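Local atomic coordinates of UDP-glucose 4-epimerase (Campylobacter jejuni subsp. jejuni serotype O:2, PDB entry 7K3P), a protein that catalyses the NAD-dependent interconversion of UDP-glucose and UDP-galactose, and probably of their N-acetylated counterparts, by inverting the configuration at C4 of the sugar. Residues 26-31 against 188-193; 90-95 against 253-258. The protein carries 2 engineered substitutions. All blocks are in the same frame, centred on the assembly; numbering follows the deposited sequence.

Contact 1: residues 26-31 against 188-193; sequences GYIGSH and LRYFNV. With NAD (nicotinamide-adenine-dinucleotide), chain C.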
loop_
_atom_site.group_PDB
_atom_site.type_symbol
_atom_site.label_atom_id
_atom_site.label_comp_id
_atom_site.label_asym_id
_atom_site.label_seq_id
_atom_site.Cartn_x
_atom_site.Cartn_y
_atom_site.Cartn_z
ATOM N N GLY A 26 -9.759 20.093 -10.560
ATOM C CA GLY A 26 -10.642 19.002 -10.958
ATOM C C GLY A 26 -12.095 19.237 -10.536
ATOM O O GLY A 26 -12.446 20.330 -10.085
ATOM N N TYR A 27 -12.938 18.217 -10.675
ATOM C CA TYR A 27 -14.385 18.376 -10.474
ATOM C C TYR A 27 -14.747 18.699 -9.029
ATOM O O TYR A 27 -15.360 19.736 -8.751
ATOM C CB TYR A 27 -15.131 17.129 -10.963
ATOM C CG TYR A 27 -16.649 17.218 -10.898
ATOM C CD1 TYR A 27 -17.339 18.318 -11.419
ATOM C CD2 TYR A 27 -17.393 16.184 -10.337
ATOM C CE1 TYR A 27 -18.730 18.389 -11.365
ATOM C CE2 TYR A 27 -18.786 16.238 -10.290
ATOM C CZ TYR A 27 -19.447 17.340 -10.804
ATOM O OH TYR A 27 -20.829 17.388 -10.755
ATOM N N ILE A 28 -14.377 17.830 -8.098
ATOM C CA ILE A 28 -14.738 18.072 -6.709
ATOM C C ILE A 28 -13.836 19.147 -6.101
ATOM O O ILE A 28 -14.291 19.985 -5.309
ATOM C CB ILE A 28 -14.651 16.799 -5.870
ATOM C CG1 ILE A 28 -15.528 15.692 -6.472
ATOM C CG2 ILE A 28 -15.058 17.084 -4.442
ATOM C CD1 ILE A 28 -15.396 14.364 -5.725
ATOM N N GLY A 29 -12.554 19.115 -6.472
ATOM C CA GLY A 29 -11.595 20.110 -6.010
ATOM C C GLY A 29 -11.968 21.559 -6.326
ATOM O O GLY A 29 -11.854 22.435 -5.458
ATOM N N SER A 30 -12.406 21.822 -7.556
ATOM C CA SER A 30 -12.771 23.183 -7.941
ATOM C C SER A 30 -14.032 23.649 -7.206
ATOM O O SER A 30 -14.128 24.810 -6.804
ATOM C CB SER A 30 -12.968 23.297 -9.448
ATOM O OG SER A 30 -14.044 22.495 -9.885
ATOM N N HIS A 31 -14.996 22.749 -7.029
ATOM C CA HIS A 31 -16.195 23.084 -6.260
ATOM C C HIS A 31 -15.870 23.336 -4.801
ATOM O O HIS A 31 -16.478 24.201 -4.155
ATOM C CB HIS A 31 -17.240 21.975 -6.372
ATOM C CG HIS A 31 -17.957 21.971 -7.676
ATOM N ND1 HIS A 31 -17.396 21.481 -8.834
ATOM C CD2 HIS A 31 -19.184 22.436 -8.018
ATOM C CE1 HIS A 31 -18.252 21.622 -9.831
ATOM N NE2 HIS A 31 -19.343 22.197 -9.360
ATOM N N LEU A 188 -12.139 10.819 4.181
ATOM C CA LEU A 188 -13.538 10.804 3.756
ATOM C C LEU A 188 -13.777 9.703 2.708
ATOM O O LEU A 188 -13.091 9.655 1.674
ATOM C CB LEU A 188 -13.952 12.184 3.209
ATOM C CG LEU A 188 -13.817 13.354 4.191
ATOM C CD1 LEU A 188 -14.323 14.648 3.585
ATOM C CD2 LEU A 188 -14.594 13.044 5.463
ATOM N N ARG A 189 -14.733 8.810 2.975
ATOM C CA ARG A 189 -15.126 7.796 1.984
ATOM C C ARG A 189 -16.544 8.086 1.501
ATOM O O ARG A 189 -17.398 8.500 2.294
ATOM C CB ARG A 189 -15.083 6.402 2.597
ATOM C CG ARG A 189 -13.742 5.997 3.205
ATOM C CD ARG A 189 -13.911 4.723 3.993
ATOM N NE ARG A 189 -12.681 4.307 4.658
ATOM C CZ ARG A 189 -12.658 3.611 5.784
ATOM N NH1 ARG A 189 -13.807 3.245 6.358
ATOM N NH2 ARG A 189 -11.498 3.288 6.330
ATOM N N TYR A 190 -16.799 7.864 0.214
ATOM C CA TYR A 190 -18.125 8.101 -0.340
ATOM C C TYR A 190 -18.291 7.369 -1.653
ATOM O O TYR A 190 -17.305 6.937 -2.273
ATOM C CB TYR A 190 -18.390 9.608 -0.528
ATOM C CG TYR A 190 -17.219 10.387 -1.120
ATOM C CD1 TYR A 190 -16.135 10.764 -0.335
ATOM C CD2 TYR A 190 -17.225 10.772 -2.453
ATOM C CE1 TYR A 190 -15.059 11.503 -0.884
ATOM C CE2 TYR A 190 -16.185 11.506 -2.995
ATOM C CZ TYR A 190 -15.109 11.860 -2.210
ATOM O OH TYR A 190 -14.078 12.586 -2.775
ATOM N N PHE A 191 -19.541 7.220 -2.071
ATOM C CA PHE A 191 -19.839 6.583 -3.340
ATOM C C PHE A 191 -19.767 7.603 -4.475
ATOM O O PHE A 191 -19.101 8.633 -4.354
ATOM C CB PHE A 191 -21.207 5.896 -3.265
ATOM C CG PHE A 191 -21.176 4.599 -2.507
ATOM C CD1 PHE A 191 -20.841 3.410 -3.155
ATOM C CD2 PHE A 191 -21.441 4.566 -1.144
ATOM C CE1 PHE A 191 -20.792 2.204 -2.456
ATOM C CE2 PHE A 191 -21.397 3.366 -0.436
ATOM C CZ PHE A 191 -21.074 2.180 -1.092
ATOM N N ASN A 192 -20.466 7.330 -5.568
ATOM C CA ASN A 192 -20.339 8.132 -6.775
ATOM C C ASN A 192 -20.857 9.570 -6.596
ATOM O O ASN A 192 -21.883 9.800 -5.926
ATOM C CB ASN A 192 -21.096 7.449 -7.910
ATOM C CG ASN A 192 -20.965 8.196 -9.228
ATOM O OD1 ASN A 192 -21.936 8.776 -9.734
ATOM N ND2 ASN A 192 -19.757 8.206 -9.780
ATOM N N VAL A 193 -20.170 10.544 -7.186
ATOM C CA VAL A 193 -20.703 11.905 -7.152
ATOM C C VAL A 193 -21.270 12.346 -8.500
ATOM O O VAL A 193 -20.599 12.268 -9.527
ATOM C CB VAL A 193 -19.744 12.940 -6.492
ATOM C CG1 VAL A 193 -18.503 12.277 -5.929
ATOM C CG2 VAL A 193 -19.440 14.102 -7.416
HETATM P PA NAD C . -10.873 14.794 -10.899
HETATM O O1A NAD C . -10.116 14.039 -11.964
HETATM O O2A NAD C . -11.831 15.772 -11.516
HETATM O O5B NAD C . -9.887 15.623 -9.987
HETATM C C5B NAD C . -8.561 15.190 -9.888
HETATM C C4B NAD C . -7.656 16.353 -10.004
HETATM O O4B NAD C . -6.363 16.050 -9.566
HETATM C C3B NAD C . -7.552 16.838 -11.483
HETATM O O3B NAD C . -7.825 18.269 -11.735
HETATM C C2B NAD C . -6.169 16.306 -11.930
HETATM O O2B NAD C . -5.585 17.063 -12.901
HETATM C C1B NAD C . -5.449 16.363 -10.620
HETATM N N9A NAD C . -4.269 15.485 -10.587
HETATM C C8A NAD C . -4.241 14.161 -10.845
HETATM N N7A NAD C . -2.988 13.691 -10.740
HETATM C C5A NAD C . -2.169 14.697 -10.407
HETATM C C6A NAD C . -0.788 14.807 -10.176
HETATM N N6A NAD C . 0.052 13.637 -10.265
HETATM N N1A NAD C . -0.255 15.998 -9.838
HETATM C C2A NAD C . -1.007 17.109 -9.739
HETATM N N3A NAD C . -2.359 17.049 -9.975
HETATM C C4A NAD C . -2.959 15.868 -10.304
HETATM O O3 NAD C . -11.631 13.726 -9.997
HETATM P PN NAD C . -12.742 14.103 -8.943
HETATM O O1N NAD C . -12.764 15.601 -8.700
HETATM O O2N NAD C . -14.059 13.639 -9.488
HETATM O O5D NAD C . -12.409 13.336 -7.601
HETATM C C5D NAD C . -11.413 13.869 -6.759
HETATM C C4D NAD C . -11.095 12.927 -5.610
HETATM O O4D NAD C . -12.273 12.457 -4.991
HETATM C C3D NAD C . -10.206 11.748 -5.989
HETATM O O3D NAD C . -9.315 11.500 -4.977
HETATM C C2D NAD C . -11.104 10.586 -6.057
HETATM O O2D NAD C . -10.484 9.377 -5.822
HETATM C C1D NAD C . -12.180 10.981 -5.011
HETATM N N1N NAD C . -13.549 10.315 -5.209
HETATM C C2N NAD C . -14.263 10.728 -6.317
HETATM C C3N NAD C . -15.515 10.172 -6.560
HETATM C C7N NAD C . -16.304 10.612 -7.766
HETATM O O7N NAD C . -15.864 11.430 -8.559
HETATM N N7N NAD C . -17.593 10.046 -7.984
HETATM C C4N NAD C . -16.028 9.231 -5.688
HETATM C C5N NAD C . -15.307 8.828 -4.586
HETATM C C6N NAD C . -14.042 9.373 -4.329
#
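Ile28, in the first turn of helix 27-37, reaches across to Val193 and Tyr190 with the end of its longer branch. Its CD1 lies 3.7 Å from Val193 CG1 and, at the same time, meets the Tyr190 ring at its edge, near the ring plane on the hydroxyl side. CG1 of Ile28 stands anti to the carbonyl carbon (chi1 -56°) and the chain runs on extended, which brings CD1 within 3.7 Å of NAD O5D. The other methyl of Val193, CG2, lies alongside the Tyr27 ring, 3.6 Å from CE2, as the two side chains pass each other. Tyr27 turns its hydroxyl to the backbone oxygen of Ala194, just beyond Val193. Residues 26-31 form the end of the glycine-rich turn of a Rossmann fold, consistent with a GxGxxG pattern, with Gly26 in the N-cap position. The backbone amides of the helix's first turn grip the pyrophosphate: Tyr27 N gives a nearly straight bond to NAD O2A (2.8 Å), and Ile28 N does the same to NAD O1N (2.8 Å), one amide for each phosphate. At the nicotinamide end, Val193 CG1 makes a close contact, 3.3 Å, with NAD C7N, the carboxamide carbon. Tyr190, its ring roughly parallel to the nicotinamide, the planes about 19° apart, donates from OH to the ribose ring oxygen NAD O4D at 2.9 Å.

Contact 2: residues 90-95 against 253-258; sequences AIVHFA and SAHLAA. With NAD (nicotinamide-adenine-dinucleotide), chain C.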
loop_
_atom_site.group_PDB
_atom_site.type_symbol
_atom_site.label_atom_id
_atom_site.label_comp_id
_atom_site.label_asym_id
_atom_site.label_seq_id
_atom_site.Cartn_x
_atom_site.Cartn_y
_atom_site.Cartn_z
ATOM N N ALA A 90 -2.841 23.299 6.529
ATOM C CA ALA A 90 -3.644 22.144 6.133
ATOM C C ALA A 90 -3.558 21.847 4.647
ATOM O O ALA A 90 -3.296 22.739 3.814
ATOM C CB ALA A 90 -5.117 22.330 6.546
ATOM N N ILE A 91 -3.796 20.579 4.326
ATOM C CA ILE A 91 -3.965 20.151 2.948
ATOM C C ILE A 91 -5.270 19.361 2.834
ATOM O O ILE A 91 -5.615 18.572 3.718
ATOM C CB ILE A 91 -2.771 19.292 2.456
ATOM C CG1 ILE A 91 -3.001 18.808 1.023
ATOM C CG2 ILE A 91 -2.544 18.081 3.357
ATOM C CD1 ILE A 91 -1.786 18.063 0.470
ATOM N N VAL A 92 -5.987 19.616 1.749
ATOM C CA VAL A 92 -7.152 18.858 1.359
ATOM C C VAL A 92 -6.753 18.191 0.060
ATOM O O VAL A 92 -6.553 18.867 -0.960
ATOM C CB VAL A 92 -8.363 19.769 1.138
ATOM C CG1 VAL A 92 -9.570 18.945 0.721
ATOM C CG2 VAL A 92 -8.671 20.566 2.436
ATOM N N HIS A 93 -6.620 16.862 0.103
ATOM C CA HIS A 93 -5.969 16.111 -0.978
ATOM C C HIS A 93 -6.952 15.367 -1.911
ATOM O O HIS A 93 -7.399 14.256 -1.598
ATOM C CB HIS A 93 -4.963 15.130 -0.354
ATOM C CG HIS A 93 -4.224 14.285 -1.345
ATOM N ND1 HIS A 93 -3.807 14.772 -2.586
ATOM C CD2 HIS A 93 -3.818 12.997 -1.301
ATOM C CE1 HIS A 93 -3.188 13.811 -3.236
ATOM N NE2 HIS A 93 -3.172 12.718 -2.488
ATOM N N PHE A 94 -7.275 15.975 -3.049
ATOM C CA PHE A 94 -8.181 15.392 -4.041
ATOM C C PHE A 94 -7.450 14.693 -5.197
ATOM O O PHE A 94 -8.038 13.847 -5.885
ATOM C CB PHE A 94 -9.034 16.481 -4.702
ATOM C CG PHE A 94 -10.061 17.108 -3.798
ATOM C CD1 PHE A 94 -11.255 16.451 -3.507
ATOM C CD2 PHE A 94 -9.854 18.378 -3.282
ATOM C CE1 PHE A 94 -12.209 17.045 -2.682
ATOM C CE2 PHE A 94 -10.795 18.978 -2.456
ATOM C CZ PHE A 94 -11.980 18.316 -2.160
ATOM N N ALA A 95 -6.211 15.111 -5.472
ATOM C CA ALA A 95 -5.490 14.643 -6.663
ATOM C C ALA A 95 -5.337 13.123 -6.669
ATOM O O ALA A 95 -4.840 12.527 -5.708
ATOM C CB ALA A 95 -4.112 15.319 -6.766
ATOM N N SER A 253 -18.755 20.429 0.515
ATOM C CA SER A 253 -18.907 21.053 1.829
ATOM C C SER A 253 -18.429 20.131 2.951
ATOM O O SER A 253 -17.929 20.587 3.985
ATOM C CB SER A 253 -20.363 21.524 2.057
ATOM O OG SER A 253 -21.251 20.420 2.166
ATOM N N ALA A 254 -18.546 18.822 2.750
ATOM C CA ALA A 254 -18.099 17.878 3.787
ATOM C C ALA A 254 -16.592 17.927 3.996
ATOM O O ALA A 254 -16.085 17.567 5.060
ATOM C CB ALA A 254 -18.542 16.445 3.456
ATOM N N HIS A 255 -15.861 18.346 2.969
ATOM C CA HIS A 255 -14.414 18.465 3.117
ATOM C C HIS A 255 -14.087 19.676 4.011
ATOM O O HIS A 255 -13.196 19.610 4.865
ATOM C CB HIS A 255 -13.748 18.539 1.741
ATOM C CG HIS A 255 -13.606 17.202 1.075
ATOM N ND1 HIS A 255 -14.670 16.531 0.506
ATOM C CD2 HIS A 255 -12.524 16.401 0.909
ATOM C CE1 HIS A 255 -14.242 15.386 -0.001
ATOM N NE2 HIS A 255 -12.947 15.282 0.228
ATOM N N LEU A 256 -14.838 20.763 3.834
ATOM C CA LEU A 256 -14.718 21.916 4.725
ATOM C C LEU A 256 -15.078 21.487 6.138
ATOM O O LEU A 256 -14.341 21.764 7.089
ATOM C CB LEU A 256 -15.614 23.071 4.252
ATOM C CG LEU A 256 -15.030 23.995 3.183
ATOM C CD1 LEU A 256 -14.974 23.317 1.803
ATOM C CD2 LEU A 256 -15.818 25.314 3.111
ATOM N N ALA A 257 -16.193 20.767 6.278
ATOM C CA ALA A 257 -16.596 20.310 7.606
ATOM C C ALA A 257 -15.533 19.430 8.254
ATOM O O ALA A 257 -15.341 19.493 9.466
ATOM C CB ALA A 257 -17.960 19.598 7.563
ATOM N N ALA A 258 -14.842 18.612 7.450
ATOM C CA ALA A 258 -13.789 17.710 7.957
ATOM C C ALA A 258 -12.605 18.499 8.504
ATOM O O ALA A 258 -11.979 18.116 9.495
ATOM C CB ALA A 258 -13.305 16.760 6.835
HETATM P PA NAD C . -10.873 14.794 -10.899
HETATM O O1A NAD C . -10.116 14.039 -11.964
HETATM O O2A NAD C . -11.831 15.772 -11.516
HETATM O O5B NAD C . -9.887 15.623 -9.987
HETATM C C5B NAD C . -8.561 15.190 -9.888
HETATM C C4B NAD C . -7.656 16.353 -10.004
HETATM O O4B NAD C . -6.363 16.050 -9.566
HETATM C C3B NAD C . -7.552 16.838 -11.483
HETATM O O3B NAD C . -7.825 18.269 -11.735
HETATM C C2B NAD C . -6.169 16.306 -11.930
HETATM O O2B NAD C . -5.585 17.063 -12.901
HETATM C C1B NAD C . -5.449 16.363 -10.620
HETATM N N9A NAD C . -4.269 15.485 -10.587
HETATM C C8A NAD C . -4.241 14.161 -10.845
HETATM N N7A NAD C . -2.988 13.691 -10.740
HETATM C C5A NAD C . -2.169 14.697 -10.407
HETATM C C6A NAD C . -0.788 14.807 -10.176
HETATM N N6A NAD C . 0.052 13.637 -10.265
HETATM N N1A NAD C . -0.255 15.998 -9.838
HETATM C C2A NAD C . -1.007 17.109 -9.739
HETATM N N3A NAD C . -2.359 17.049 -9.975
HETATM C C4A NAD C . -2.959 15.868 -10.304
HETATM O O3 NAD C . -11.631 13.726 -9.997
HETATM P PN NAD C . -12.742 14.103 -8.943
HETATM O O1N NAD C . -12.764 15.601 -8.700
HETATM O O2N NAD C . -14.059 13.639 -9.488
HETATM O O5D NAD C . -12.409 13.336 -7.601
HETATM C C5D NAD C . -11.413 13.869 -6.759
HETATM C C4D NAD C . -11.095 12.927 -5.610
HETATM O O4D NAD C . -12.273 12.457 -4.991
HETATM C C3D NAD C . -10.206 11.748 -5.989
HETATM O O3D NAD C . -9.315 11.500 -4.977
HETATM C C2D NAD C . -11.104 10.586 -6.057
HETATM O O2D NAD C . -10.484 9.377 -5.822
HETATM C C1D NAD C . -12.180 10.981 -5.011
HETATM N N1N NAD C . -13.549 10.315 -5.209
HETATM C C2N NAD C . -14.263 10.728 -6.317
HETATM C C3N NAD C . -15.515 10.172 -6.560
HETATM C C7N NAD C . -16.304 10.612 -7.766
HETATM O O7N NAD C . -15.864 11.430 -8.559
HETATM N N7N NAD C . -17.593 10.046 -7.984
HETATM C C4N NAD C . -16.028 9.231 -5.688
HETATM C C5N NAD C . -15.307 8.828 -4.586
HETATM C C6N NAD C . -14.042 9.373 -4.329
#
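Phe94 and His255 meet ring against ring, with Phe94 CE1 lying over one face of the imidazole, toward its rim, 3.5 Å from His255 NE2. The planes are inclined at 37° and the centroids lie 4.6 Å apart, so the pair is neither a flat stack nor a T. In Rossmann terms, helix 248-261 lies here against the parallel sheet at the end of strand 90-93, where the chain turns from strand into the cofactor-binding loop. Val92, still in the strand, adds a second touch: its CG1, anti to the backbone N (chi1 180°), comes within 3.9 Å of His255 CD2. The imidazole is held from both nitrogens: ND1 bonds to the backbone oxygen of Ile251, one turn earlier in the same helix, and NE2 to the hydroxyl of Ser136 at the end of neighbouring strand 132-136. The two bonds fix the rotation of the imidazole whose face Phe94 meets, and the phenyl ring also packs against Thr32 of helix 27-37. On the cofactor side, the Phe94 ring presents its edge to NAD C4D, and the backbone O of Phe94 accepts a hydrogen bond from the ribose hydroxyl NAD O3D at 2.8 Å.

In the fold
Contacts 1 and 2 adjoin in the interior of the Rossmann core, their centres 10 Å apart, and their segments alternate along the chain. Phe94 joins them: its CE1 lies 3.3 Å from Ile28 CG2, and its CD2 3.7 Å from Gly29 CA, so the helix that receives the pyrophosphate rests on the ring that faces His255. A second seam runs between the other two segments, where Leu188 CD1 is 3.6 Å from His255 ND1. Both contacts border NAD: residues 26-31 hold the phosphates, residues 188-193 the nicotinamide and its ribose O4D, and Phe94 O the O3D hydroxyl of that ribose, while Ala95 lies against the adenine ribose. Asp47, Asn113, Tyr162 and Lys166 add further hydrogen bonds to NAD.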